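Local coordinates for putative glucarate dehydratase (Pseudomonas fluorescens, PDB 4IT1), which probably catalyses the magnesium-dependent dehydration of D-glucarate to 5-dehydro-4-deoxy-D-glucarate, as a member of the mandelate racemase/muconate lactonizing enzyme family, at residues Q195-A200 against K229-A234; S211-A216 against P239-P244; Q265-P270 against T284-A289. All coordinates share one frame; numbering follows the deposited sequence.

Contact 1 of 3, residues Q195-A200 against K229-A234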
# COMPACT_ATOMS: atom_id res chain seq x y z
N GLN A 195 -32.66 27.95 -9.07
CA GLN A 195 -31.42 28.60 -8.60
C GLN A 195 -30.25 27.62 -8.55
O GLN A 195 -29.09 28.01 -8.72
CB GLN A 195 -31.64 29.23 -7.23
CG GLN A 195 -32.68 30.33 -7.20
CD GLN A 195 -33.29 30.56 -5.83
OE1 GLN A 195 -33.50 29.62 -5.05
NE2 GLN A 195 -33.61 31.80 -5.52
N ILE A 196 -30.57 26.35 -8.30
CA ILE A 196 -29.56 25.28 -8.28
C ILE A 196 -29.10 24.93 -9.70
O ILE A 196 -27.89 24.87 -9.97
CB ILE A 196 -30.04 24.03 -7.48
CG1 ILE A 196 -29.63 24.15 -6.00
CG2 ILE A 196 -29.47 22.74 -8.04
CD1 ILE A 196 -28.13 24.11 -5.75
N VAL A 197 -30.07 24.73 -10.59
CA VAL A 197 -29.80 24.51 -12.02
C VAL A 197 -28.87 25.60 -12.55
O VAL A 197 -27.82 25.32 -13.14
CB VAL A 197 -31.10 24.43 -12.85
CG1 VAL A 197 -30.83 24.62 -14.34
CG2 VAL A 197 -31.82 23.11 -12.60
N ALA A 198 -29.24 26.85 -12.27
CA ALA A 198 -28.44 28.02 -12.61
C ALA A 198 -27.04 27.97 -11.99
O ALA A 198 -26.06 28.36 -12.63
CB ALA A 198 -29.17 29.28 -12.18
N GLN A 199 -26.94 27.50 -10.74
CA GLN A 199 -25.65 27.43 -10.05
C GLN A 199 -24.72 26.42 -10.73
O GLN A 199 -23.52 26.66 -10.88
CB GLN A 199 -25.84 27.09 -8.57
CG GLN A 199 -24.55 27.11 -7.75
CD GLN A 199 -24.68 26.44 -6.39
OE1 GLN A 199 -24.02 25.43 -6.12
NE2 GLN A 199 -25.53 27.00 -5.54
N ALA A 200 -25.28 25.28 -11.12
CA ALA A 200 -24.54 24.25 -11.85
C ALA A 200 -24.08 24.76 -13.21
O ALA A 200 -22.91 24.64 -13.57
CB ALA A 200 -25.38 22.99 -12.01
N LYS A 229 -34.24 16.05 -10.09
CA LYS A 229 -35.03 15.92 -11.32
C LYS A 229 -34.73 17.07 -12.28
O LYS A 229 -34.39 16.84 -13.45
CB LYS A 229 -36.54 15.91 -11.01
CG LYS A 229 -37.00 14.83 -10.03
CD LYS A 229 -37.24 13.50 -10.71
CE LYS A 229 -37.82 12.50 -9.72
NZ LYS A 229 -37.57 11.11 -10.18
N ALA A 230 -34.83 18.30 -11.78
CA ALA A 230 -34.58 19.49 -12.57
C ALA A 230 -33.16 19.52 -13.13
O ALA A 230 -32.95 19.95 -14.27
CB ALA A 230 -34.87 20.74 -11.75
N LEU A 231 -32.19 19.06 -12.35
CA LEU A 231 -30.81 18.92 -12.81
C LEU A 231 -30.63 17.85 -13.90
O LEU A 231 -29.82 18.03 -14.81
CB LEU A 231 -29.87 18.61 -11.64
CG LEU A 231 -29.39 19.77 -10.77
CD1 LEU A 231 -28.84 19.23 -9.45
CD2 LEU A 231 -28.33 20.59 -11.50
N LYS A 232 -31.38 16.75 -13.77
CA LYS A 232 -31.37 15.66 -14.75
C LYS A 232 -32.02 16.12 -16.06
O LYS A 232 -31.55 15.81 -17.15
CB LYS A 232 -32.10 14.43 -14.20
CG LYS A 232 -32.01 13.18 -15.05
CD LYS A 232 -33.16 12.22 -14.72
CE LYS A 232 -33.12 10.95 -15.56
NZ LYS A 232 -32.04 10.01 -15.13
N LYS A 233 -33.12 16.87 -15.91
CA LYS A 233 -33.82 17.48 -17.03
C LYS A 233 -32.91 18.49 -17.73
O LYS A 233 -32.77 18.46 -18.95
CB LYS A 233 -35.10 18.16 -16.54
CG LYS A 233 -36.03 18.61 -17.66
CD LYS A 233 -37.26 19.29 -17.09
CE LYS A 233 -38.12 19.87 -18.21
NZ LYS A 233 -39.38 20.47 -17.69
N ALA A 234 -32.28 19.37 -16.95
CA ALA A 234 -31.40 20.40 -17.50
C ALA A 234 -30.13 19.82 -18.11
O ALA A 234 -29.61 20.36 -19.08
CB ALA A 234 -31.05 21.44 -16.45
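V197 and L231 mark the nearest backbone approach of two helical segments, 195-200 and 229-234, whose axes pass 9.5 Å apart and run in roughly the same direction at a signed crossing angle of -46°. No hydrogen bond joins them; aliphatic side chains fill the interface. V197 spans the last turn of the partner helix with its two branches. Its CG1 stands anti to the backbone N (chi1 163°) and meets the methyl of A234, CG1 to CB 3.8 Å, while CG2 rests on A230, 3.7 Å from A230 O and 4.0 Å from A230 CB. The small side chains of A230 and A234, one turn apart, let the branched valine come close to the backbone. L231 works in the opposite direction: its CB leaves the helix beside the interface, but the end of the chain swings in and forks between two residues one turn apart on 195-200. There L231 CD1 touches I196 CG2 at 3.8 Å, and L231 CD2 touches A200 CB at 3.8 Å. The valine lies toward the more open side of the interface and the leucine on its buried side. The segments belong to helices 193-207 and 221-234, which flank strand 212-215 in the chain and lie side by side on the outside of the barrel; I196, A200 and L231 all press on L170 of strand 163-170 beneath them.

Contact 2 of 3, residues S211-A216 against P239-P244. With MG (magnesium ion), chain E.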
# COMPACT_ATOMS: atom_id res chain seq x y z
N SER A 211 -19.74 15.77 -14.42
CA SER A 211 -20.60 15.12 -13.42
C SER A 211 -20.99 16.09 -12.32
O SER A 211 -20.32 17.10 -12.10
CB SER A 211 -19.90 13.89 -12.84
OG SER A 211 -18.59 14.21 -12.44
N ILE A 212 -22.09 15.78 -11.62
CA ILE A 212 -22.61 16.68 -10.58
C ILE A 212 -22.86 15.99 -9.22
O ILE A 212 -23.51 14.93 -9.16
CB ILE A 212 -23.90 17.39 -11.05
CG1 ILE A 212 -23.69 18.11 -12.39
CG2 ILE A 212 -24.36 18.38 -10.00
CD1 ILE A 212 -24.97 18.47 -13.11
N LYS A 213 -22.35 16.60 -8.15
CA LYS A 213 -22.69 16.19 -6.78
C LYS A 213 -23.40 17.30 -6.00
O LYS A 213 -22.84 18.40 -5.82
CB LYS A 213 -21.45 15.74 -6.00
CG LYS A 213 -21.76 15.33 -4.55
CD LYS A 213 -20.62 14.55 -3.92
CE LYS A 213 -20.61 13.10 -4.38
NZ LYS A 213 -19.24 12.53 -4.20
N LEU A 214 -24.61 17.01 -5.52
CA LEU A 214 -25.34 17.95 -4.66
C LEU A 214 -25.16 17.67 -3.16
O LEU A 214 -25.37 16.54 -2.69
CB LEU A 214 -26.82 17.94 -5.02
CG LEU A 214 -27.72 18.82 -4.15
CD1 LEU A 214 -27.59 20.29 -4.52
CD2 LEU A 214 -29.17 18.36 -4.25
N LYS A 215 -24.78 18.70 -2.40
CA LYS A 215 -24.76 18.63 -0.94
C LYS A 215 -26.18 18.66 -0.39
O LYS A 215 -26.86 19.68 -0.46
CB LYS A 215 -23.95 19.78 -0.34
CG LYS A 215 -23.92 19.78 1.19
CD LYS A 215 -22.64 19.16 1.75
CE LYS A 215 -22.55 17.66 1.53
NZ LYS A 215 -21.21 17.13 1.89
N ALA A 216 -26.63 17.53 0.15
CA ALA A 216 -28.03 17.39 0.55
C ALA A 216 -28.25 17.27 2.06
O ALA A 216 -27.43 17.73 2.86
CB ALA A 216 -28.67 16.22 -0.19
N PRO A 239 -23.75 12.35 -14.97
CA PRO A 239 -23.91 11.47 -13.81
C PRO A 239 -24.20 12.31 -12.56
O PRO A 239 -23.48 13.29 -12.29
CB PRO A 239 -22.54 10.78 -13.69
CG PRO A 239 -21.92 10.91 -15.05
CD PRO A 239 -22.39 12.25 -15.54
N LEU A 240 -25.26 11.95 -11.84
CA LEU A 240 -25.69 12.71 -10.65
C LEU A 240 -25.50 11.94 -9.34
O LEU A 240 -25.80 10.74 -9.26
CB LEU A 240 -27.16 13.14 -10.79
CG LEU A 240 -27.54 13.99 -12.02
CD1 LEU A 240 -29.05 14.12 -12.14
CD2 LEU A 240 -26.88 15.35 -11.97
N ARG A 241 -24.99 12.64 -8.34
CA ARG A 241 -24.73 12.09 -7.00
C ARG A 241 -25.20 13.06 -5.90
O ARG A 241 -25.26 14.28 -6.13
CB ARG A 241 -23.23 11.85 -6.82
CG ARG A 241 -22.59 10.94 -7.85
CD ARG A 241 -21.19 11.42 -8.20
NE ARG A 241 -20.74 10.83 -9.46
CZ ARG A 241 -19.73 11.27 -10.20
NH1 ARG A 241 -19.02 12.33 -9.85
NH2 ARG A 241 -19.43 10.63 -11.33
N ILE A 242 -25.52 12.53 -4.72
CA ILE A 242 -25.87 13.36 -3.55
C ILE A 242 -25.18 12.91 -2.27
O ILE A 242 -24.90 11.72 -2.10
CB ILE A 242 -27.38 13.41 -3.27
CG1 ILE A 242 -27.98 12.00 -3.25
CG2 ILE A 242 -28.08 14.31 -4.26
CD1 ILE A 242 -29.35 11.91 -2.61
N ASP A 243 -24.93 13.86 -1.38
CA ASP A 243 -24.38 13.60 -0.05
C ASP A 243 -25.29 14.18 1.03
O ASP A 243 -25.12 15.34 1.41
CB ASP A 243 -22.97 14.20 0.07
CG ASP A 243 -22.26 13.79 1.36
OD1 ASP A 243 -22.89 13.14 2.22
OD2 ASP A 243 -21.06 14.13 1.52
N PRO A 244 -26.26 13.40 1.52
CA PRO A 244 -27.10 13.91 2.60
C PRO A 244 -26.44 13.87 3.99
O PRO A 244 -27.10 14.14 4.99
CB PRO A 244 -28.34 13.00 2.57
CG PRO A 244 -28.25 12.22 1.29
CD PRO A 244 -26.79 12.13 0.98
MG MG E . -19.43 13.42 2.49
O HOH W 1 -18.03 13.42 -7.09
O HOH W 2 -20.84 12.18 3.56
O HOH W 3 -18.09 14.79 1.62
O HOH W 4 -19.20 14.45 4.24
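The guanidinium of R241 has the CB of S211 over one face, 3.7 Å from R241 CZ, while S211 OG lies 3.2 Å from R241 NH1. Its NH2 is hydrogen-bonded to Q265 of segment 265-270, and NH1 makes a weak bond to a water that K213 NZ also donates to. With an alanine in place of R241, Q265 OE1 and the bridging water are likely to lose their arginine donor, and S211 CB the flat group that lies against it. The other flat group, the D243 carboxylate, divides its oxygens: OD2 binds the magnesium ion at 2.0 Å, and OD1 accepts from a metal-bound water and from the backbone of N245. K215 NZ also reaches OD2, in a weak hydrogen bond of 3.0 Å within a salt bridge. Bends at chi2 (99°) and chi3 (-70°) lay the lysine chain alongside the aspartate and bring NZ to the metal-bound oxygen; NZ is also hydrogen-bonded to Y169 OH. K213 instead sends NZ to D369 and Y266. On the reverse face, I212 CB packs on L240 CD2 (3.7 Å) and L214 CB on I242 CG2 (3.9 Å); L240 and I242 also touch I228 of helix 221-234. Parallel pairing joins the backbones: I212 N to P239 O is almost straight (176°), whereas A216 N approaches D243 O from above the carbonyl plane. This is a beta-alpha-beta unit of the enolase-superfamily barrel, with the metal ligand D243 and the predicted proton acceptor K215 at the C-terminal strand ends.

Contact 3 of 3, residues Q265-P270 against T284-A289. With MG (magnesium ion), chain E.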
# COMPACT_ATOMS: atom_id res chain seq x y z
N GLN A 265 -26.34 8.21 -10.10
CA GLN A 265 -25.22 7.29 -10.23
C GLN A 265 -24.92 6.56 -8.91
O GLN A 265 -24.77 5.33 -8.90
CB GLN A 265 -23.96 8.01 -10.74
CG GLN A 265 -22.87 7.06 -11.21
CD GLN A 265 -21.58 7.77 -11.61
OE1 GLN A 265 -21.13 8.70 -10.93
NE2 GLN A 265 -20.96 7.32 -12.70
N TYR A 266 -24.81 7.32 -7.82
CA TYR A 266 -24.69 6.75 -6.46
C TYR A 266 -25.18 7.69 -5.36
O TYR A 266 -25.25 8.90 -5.56
CB TYR A 266 -23.26 6.24 -6.17
CG TYR A 266 -22.15 7.28 -6.04
CD1 TYR A 266 -22.12 8.20 -4.98
CD2 TYR A 266 -21.09 7.30 -6.94
CE1 TYR A 266 -21.08 9.13 -4.86
CE2 TYR A 266 -20.05 8.23 -6.82
CZ TYR A 266 -20.05 9.14 -5.78
OH TYR A 266 -19.02 10.05 -5.68
N TYR A 267 -25.50 7.11 -4.20
CA TYR A 267 -25.88 7.86 -3.01
C TYR A 267 -24.73 7.82 -2.02
O TYR A 267 -24.30 6.73 -1.60
CB TYR A 267 -27.09 7.22 -2.34
CG TYR A 267 -28.38 7.19 -3.14
CD1 TYR A 267 -28.53 6.36 -4.25
CD2 TYR A 267 -29.48 7.95 -2.74
CE1 TYR A 267 -29.72 6.32 -4.97
CE2 TYR A 267 -30.68 7.91 -3.44
CZ TYR A 267 -30.80 7.10 -4.55
OH TYR A 267 -31.99 7.07 -5.24
N GLU A 268 -24.19 8.97 -1.65
CA GLU A 268 -23.15 9.07 -0.63
C GLU A 268 -23.74 9.28 0.76
O GLU A 268 -24.41 10.23 0.96
CB GLU A 268 -22.20 10.21 -0.95
CG GLU A 268 -20.99 10.30 -0.03
CD GLU A 268 -20.28 11.64 -0.03
OE1 GLU A 268 -20.33 12.36 -1.02
OE2 GLU A 268 -19.66 11.99 0.97
N ASP A 269 -23.50 8.38 1.69
CA ASP A 269 -23.96 8.54 3.09
C ASP A 269 -25.39 9.08 3.21
O ASP A 269 -25.60 10.14 3.78
CB ASP A 269 -23.03 9.48 3.88
CG ASP A 269 -21.64 8.93 4.02
OD1 ASP A 269 -21.52 7.74 4.38
OD2 ASP A 269 -20.67 9.67 3.76
N PRO A 270 -26.37 8.37 2.63
CA PRO A 270 -27.71 8.90 2.83
C PRO A 270 -28.24 8.71 4.26
O PRO A 270 -29.09 9.47 4.71
CB PRO A 270 -28.56 8.11 1.83
CG PRO A 270 -27.78 6.87 1.56
CD PRO A 270 -26.34 7.26 1.66
N THR A 284 -32.36 -2.27 -0.99
CA THR A 284 -32.54 -1.57 -2.26
C THR A 284 -31.62 -2.08 -3.38
O THR A 284 -31.98 -2.03 -4.55
CB THR A 284 -32.30 -0.06 -2.12
OG1 THR A 284 -30.93 0.17 -1.78
CG2 THR A 284 -33.22 0.55 -1.05
N GLY A 285 -30.43 -2.54 -3.01
CA GLY A 285 -29.40 -2.89 -3.98
C GLY A 285 -28.66 -1.66 -4.53
O GLY A 285 -27.85 -1.79 -5.44
N LEU A 286 -28.94 -0.49 -3.97
CA LEU A 286 -28.33 0.77 -4.44
C LEU A 286 -26.84 0.90 -4.13
O LEU A 286 -26.36 0.39 -3.10
CB LEU A 286 -29.08 1.97 -3.88
CG LEU A 286 -30.44 2.23 -4.51
CD1 LEU A 286 -31.18 3.30 -3.72
CD2 LEU A 286 -30.31 2.62 -5.98
N PRO A 287 -26.09 1.59 -5.02
CA PRO A 287 -24.65 1.81 -4.79
C PRO A 287 -24.41 2.91 -3.76
O PRO A 287 -24.67 4.10 -4.04
CB PRO A 287 -24.11 2.22 -6.17
CG PRO A 287 -25.30 2.36 -7.08
CD PRO A 287 -26.54 2.28 -6.25
N LEU A 288 -23.94 2.52 -2.58
CA LEU A 288 -23.70 3.47 -1.50
C LEU A 288 -22.23 3.82 -1.37
O LEU A 288 -21.36 2.94 -1.35
CB LEU A 288 -24.27 2.97 -0.18
CG LEU A 288 -25.75 2.56 -0.20
CD1 LEU A 288 -26.18 2.08 1.17
CD2 LEU A 288 -26.64 3.70 -0.69
N ALA A 289 -21.97 5.12 -1.31
CA ALA A 289 -20.63 5.66 -1.13
C ALA A 289 -20.56 6.28 0.25
O ALA A 289 -21.59 6.63 0.84
CB ALA A 289 -20.34 6.72 -2.19
MG MG E . -19.43 13.42 2.49
O HOH W 2 -20.84 12.18 3.56
O HOH W 3 -18.09 14.79 1.62
O HOH W 4 -19.20 14.45 4.24
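A289 O takes the backbone N-H of D269 in a hydrogen bond of 2.7 Å, with the donor tilted 24° from the carbonyl plane, and E268 CA adds a CH...O contact to the same oxygen. Two further backbone bonds continue the parallel pairing: A289 N to Y267 O at 2.8 Å, and Y267 N to P287 O at 3.1 Å. The paired strands' side chains part to two faces. On one, the Y266 ring brings CD1 within 3.6 Å of A289 CB; chi1 of 68° puts CG between the backbone N and the carbonyl carbon, and E268 N lies in plane at the ring's edge. On the other, Y267 sends CE1 obliquely against L286 CD1 (3.6 Å), and its CB meets L288 CD2, which also touches P270 CG. Strands 266-268 and 288-290, joined through helix 274-284, form a beta-alpha-beta unit of the barrel, and the C-terminal end of the first strand carries metal-site residues. E268, its chain extended beyond a CG anti to the backbone N (chi1 -174°), reaches the magnesium ion with OE2 at 2.1 Å, beside ligands D243 and N291. D269 does not bind the metal here; OD2 accepts a 2.5 Å hydrogen bond from a metal-bound water and another from the backbone of N291, while OD1 is held by T290 OG1. T284 OG1 accepts from L286 N in an ST turn, where helix 274-284 gives way through G285.

How the contacts relate
Contacts 2 and 3 lie in the parallel part of one mixed sheet, centres 11 Å apart, because strands 240-243 and 266-268 are neighbours; the four strands run in sheet order as in the chain. Contact 1 belongs to the outer helical layer, 12 Å from contact 2 and about 21 Å from contact 3 between centres. Its segments alternate with those of contact 2 in sequence, and K232 and I196 pack on L240 and L214, whereas contact 3 follows both. All three fall in the enolase-like C-terminal domain. Contacts 2 and 3 share the magnesium ion and its three waters, so adjacent strands of the barrel build the metal site, while contact 1 covers part of its outside.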